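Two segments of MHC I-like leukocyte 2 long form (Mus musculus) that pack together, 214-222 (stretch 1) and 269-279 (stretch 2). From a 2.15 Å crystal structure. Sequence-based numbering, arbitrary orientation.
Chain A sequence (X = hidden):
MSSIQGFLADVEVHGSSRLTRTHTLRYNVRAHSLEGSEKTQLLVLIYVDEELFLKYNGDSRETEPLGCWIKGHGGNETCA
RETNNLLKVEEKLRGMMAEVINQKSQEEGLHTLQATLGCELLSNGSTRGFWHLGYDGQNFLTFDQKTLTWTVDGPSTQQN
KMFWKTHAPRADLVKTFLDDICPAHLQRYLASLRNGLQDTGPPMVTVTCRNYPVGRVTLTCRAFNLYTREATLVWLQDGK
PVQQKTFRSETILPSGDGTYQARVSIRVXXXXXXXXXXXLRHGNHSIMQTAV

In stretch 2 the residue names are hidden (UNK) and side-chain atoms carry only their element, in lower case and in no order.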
# COMPACT_ATOMS: atom_id res chain seq x y z
N VAL A 214 -15.37 22.96 5.61
CA VAL A 214 -16.41 23.84 5.06
C VAL A 214 -16.75 23.67 3.57
O VAL A 214 -17.90 23.37 3.22
CB VAL A 214 -16.03 25.32 5.28
CG1 VAL A 214 -17.07 26.24 4.65
CG2 VAL A 214 -15.88 25.61 6.77
N GLY A 215 -15.77 23.86 2.70
CA GLY A 215 -16.03 23.78 1.27
C GLY A 215 -15.50 22.51 0.63
O GLY A 215 -15.22 22.47 -0.57
N ARG A 216 -15.37 21.46 1.43
CA ARG A 216 -14.78 20.22 0.96
C ARG A 216 -15.62 18.99 1.28
O ARG A 216 -16.56 19.05 2.07
CB ARG A 216 -13.38 20.03 1.57
CG ARG A 216 -12.44 21.19 1.36
CD ARG A 216 -11.91 21.22 -0.06
NE ARG A 216 -10.89 22.25 -0.21
CZ ARG A 216 -11.14 23.52 -0.52
NH1 ARG A 216 -12.39 23.92 -0.73
NH2 ARG A 216 -10.15 24.39 -0.63
N VAL A 217 -15.27 17.88 0.65
CA VAL A 217 -15.80 16.58 1.02
C VAL A 217 -14.64 15.68 1.37
O VAL A 217 -13.74 15.47 0.56
CB VAL A 217 -16.63 15.94 -0.11
CG1 VAL A 217 -16.99 14.51 0.25
CG2 VAL A 217 -17.89 16.77 -0.38
N THR A 218 -14.63 15.15 2.59
CA THR A 218 -13.59 14.22 2.99
C THR A 218 -13.99 12.79 2.62
O THR A 218 -15.00 12.28 3.10
CB THR A 218 -13.30 14.30 4.50
OG1 THR A 218 -12.82 15.61 4.82
CG2 THR A 218 -12.25 13.27 4.90
N LEU A 219 -13.22 12.18 1.73
CA LEU A 219 -13.43 10.79 1.35
C LEU A 219 -12.57 9.89 2.21
O LEU A 219 -11.35 10.07 2.26
CB LEU A 219 -13.11 10.57 -0.13
CG LEU A 219 -13.88 11.41 -1.15
CD1 LEU A 219 -13.36 11.16 -2.57
CD2 LEU A 219 -15.36 11.10 -1.07
N THR A 220 -13.18 8.93 2.89
CA THR A 220 -12.41 8.03 3.73
C THR A 220 -12.55 6.59 3.28
O THR A 220 -13.65 6.05 3.17
CB THR A 220 -12.84 8.14 5.20
OG1 THR A 220 -12.65 9.49 5.65
CG2 THR A 220 -12.02 7.19 6.07
N CYS A 221 -11.41 5.98 2.99
CA CYS A 221 -11.37 4.58 2.61
C CYS A 221 -10.87 3.73 3.77
O CYS A 221 -9.80 4.01 4.33
CB CYS A 221 -10.47 4.39 1.39
SG CYS A 221 -10.30 2.68 0.88
N ARG A 222 -11.63 2.71 4.15
CA ARG A 222 -11.22 1.80 5.21
C ARG A 222 -11.17 0.36 4.72
O ARG A 222 -12.07 -0.10 4.02
CB ARG A 222 -12.17 1.89 6.41
CG ARG A 222 -12.18 3.24 7.10
CD ARG A 222 -13.21 3.26 8.22
NE ARG A 222 -12.78 2.43 9.35
CZ ARG A 222 -13.49 2.23 10.45
NH1 ARG A 222 -14.69 2.79 10.59
NH2 ARG A 222 -13.01 1.46 11.42
N UNK A 269 -13.23 18.50 -3.80
CA UNK A 269 -14.28 19.49 -3.94
C UNK A 269 -15.63 18.81 -4.15
O UNK A 269 -15.69 17.73 -4.73
c UNK A 269 -12.38 21.96 -6.30
c UNK A 269 -12.52 22.03 -3.79
c UNK A 269 -13.97 20.44 -5.10
c UNK A 269 -12.61 21.14 -5.03
N UNK A 270 -16.71 19.44 -3.67
CA UNK A 270 -18.07 18.91 -3.84
C UNK A 270 -18.39 18.57 -5.29
O UNK A 270 -18.19 19.40 -6.18
c UNK A 270 -16.70 20.68 -2.87
c UNK A 270 -18.11 20.77 -2.35
c UNK A 270 -18.96 20.06 -3.34
N UNK A 271 -18.86 17.35 -5.54
CA UNK A 271 -19.21 16.93 -6.88
C UNK A 271 -18.10 16.15 -7.58
O UNK A 271 -18.30 15.63 -8.67
N UNK A 272 -16.94 16.07 -6.94
CA UNK A 272 -15.79 15.39 -7.54
C UNK A 272 -15.72 13.91 -7.18
O UNK A 272 -14.92 13.17 -7.76
n UNK A 272 -11.95 18.07 -8.73
o UNK A 272 -12.18 17.66 -6.53
c UNK A 272 -14.48 16.06 -7.12
c UNK A 272 -12.66 17.69 -7.67
c UNK A 272 -14.10 17.28 -7.92
N UNK A 273 -16.54 13.48 -6.23
CA UNK A 273 -16.45 12.12 -5.67
C UNK A 273 -16.39 10.99 -6.71
O UNK A 273 -15.58 10.08 -6.56
o UNK A 273 -19.36 14.40 -2.86
c UNK A 273 -18.64 13.98 -3.80
o UNK A 273 -18.66 14.48 -4.94
c UNK A 273 -17.70 12.82 -3.54
c UNK A 273 -17.62 11.86 -4.71
N UNK A 274 -17.24 11.02 -7.77
CA UNK A 274 -17.15 9.96 -8.78
C UNK A 274 -15.77 9.77 -9.41
O UNK A 274 -15.49 8.68 -9.91
c UNK A 274 -19.17 11.17 -9.08
c UNK A 274 -18.16 10.42 -9.85
c UNK A 274 -18.42 11.88 -7.99
N UNK A 275 -14.93 10.80 -9.40
CA UNK A 275 -13.61 10.71 -10.01
C UNK A 275 -12.63 9.86 -9.20
O UNK A 275 -11.57 9.48 -9.71
c UNK A 275 -13.19 14.41 -11.18
c UNK A 275 -13.83 13.04 -11.06
n UNK A 275 -14.02 15.45 -11.13
o UNK A 275 -11.98 14.53 -11.33
c UNK A 275 -13.01 12.11 -10.19
N UNK A 276 -12.97 9.56 -7.95
CA UNK A 276 -12.01 8.94 -7.04
C UNK A 276 -12.36 7.51 -6.66
O UNK A 276 -13.49 7.21 -6.30
c UNK A 276 -11.42 13.45 -6.70
c UNK A 276 -11.23 11.15 -6.04
c UNK A 276 -12.00 12.22 -6.45
c UNK A 276 -9.28 12.55 -6.13
c UNK A 276 -10.06 13.62 -6.54
c UNK A 276 -11.87 9.81 -5.79
c UNK A 276 -9.87 11.32 -5.89
N UNK A 277 -11.36 6.63 -6.74
CA UNK A 277 -11.53 5.24 -6.34
C UNK A 277 -10.43 4.84 -5.37
O UNK A 277 -9.30 5.31 -5.48
o UNK A 277 -12.47 4.73 -8.52
c UNK A 277 -11.51 4.32 -7.56
N UNK A 278 -10.78 3.98 -4.41
CA UNK A 278 -9.80 3.46 -3.46
C UNK A 278 -9.43 2.02 -3.81
O UNK A 278 -10.31 1.19 -4.02
s UNK A 278 -9.16 2.97 -0.79
c UNK A 278 -10.35 3.52 -2.03
N UNK A 279 -8.14 1.73 -3.84
CA UNK A 279 -7.69 0.39 -4.20
C UNK A 279 -6.87 -0.25 -3.08
O UNK A 279 -5.82 0.28 -2.68
c UNK A 279 -6.47 -0.94 -5.99
o UNK A 279 -5.49 -1.08 -6.73
n UNK A 279 -7.21 -1.97 -5.59
c UNK A 279 -6.88 0.44 -5.50

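Position 269 carries four carbons, forked at the second. Its CA-to-CB bond points away from stretch 1, yet one tip of the fork comes back to lie over a face of the R216 guanidinium. A forked four-carbon chain is leucine: L269, with CD2 3.6 Å from R216 NH1. R216 NH1 also donates to G215 O at 3.2 Å, within its own stretch.

At 270 three carbons close a ring onto the backbone N, which only proline does. The ring of P270 sets CD 3.3 Å from G215 O, and its CA lies 4.1 Å from V217 CG2. With no N-H, this residue cannot donate to the carbonyl it faces, so the approach is a packing contact.

Position 271 has no side-chain atoms and touches nothing on stretch 1. Its phi of 96° and psi of -6° would jam a CB against the carbonyl O of the residue before. This is G271, the third residue of a type II turn.

Position 272 has three carbons, the third bearing one oxygen and one nitrogen, and makes no contact with stretch 1. The terminal amide makes it Q272. Its OE1 accepts from L269 N at 3.0 Å, while its backbone N donates to L269 O, also at 3.0 Å, so the turn is tied twice.

At 273 there are again three carbons, but the third bears two oxygens. CA-to-CB points sideways, and the end bends nearer to V217 and L219. The carboxylate identifies E273. Its CG lies 3.8 Å from L219 CD2 and its OE2 3.7 Å from V217 CG2; OE1 takes a weak bond from G271 N at 2.9 Å. E273 thus packs with its CG on L219 and with OE2 on V217, while OE1 serves the turn.

Position 274 is another three-carbon ring closed onto N, its CA-to-CB bond pointing away, without contact: P274. At 275, three carbons end in one oxygen and one nitrogen, also clear of stretch 1: Q275, whose N donates to Q272 O at 2.9 Å.

Position 276 shows one carbon and then a six-carbon ring; its CA-to-CB bond points toward stretch 1. No hydroxyl follows the ring, so it is phenylalanine. F276 CB meets L219 CD1 at 3.8 Å, and the ring lies oblique to that methyl.

Position 277 has one carbon and one oxygen, and its CA-to-CB bond points away: S277, its hydroxyl bonded elsewhere in the structure. Position 278 has one carbon and one sulfur, 2.0 Å from C221 SG, which makes it cysteine. C278 SG and C221 SG form a disulfide with chi3 of -78°; both chi1 angles are t. At 279, two carbons end in one oxygen and one nitrogen, CA-to-CB pointing away: N279, satisfied elsewhere.

The contact works without a single hydrogen bond between the stretches. V217, L219 and C221 alternate inward along their strand: V217 meets P270 and E273, L219 meets E273 and F276, and C221 meets C278. The disulfide fixes one end, V217 and L219 pack in the middle, and the guanidinium-leucine contact closes the other.

Stretch 2 269-279: LPGQEPQFSCN
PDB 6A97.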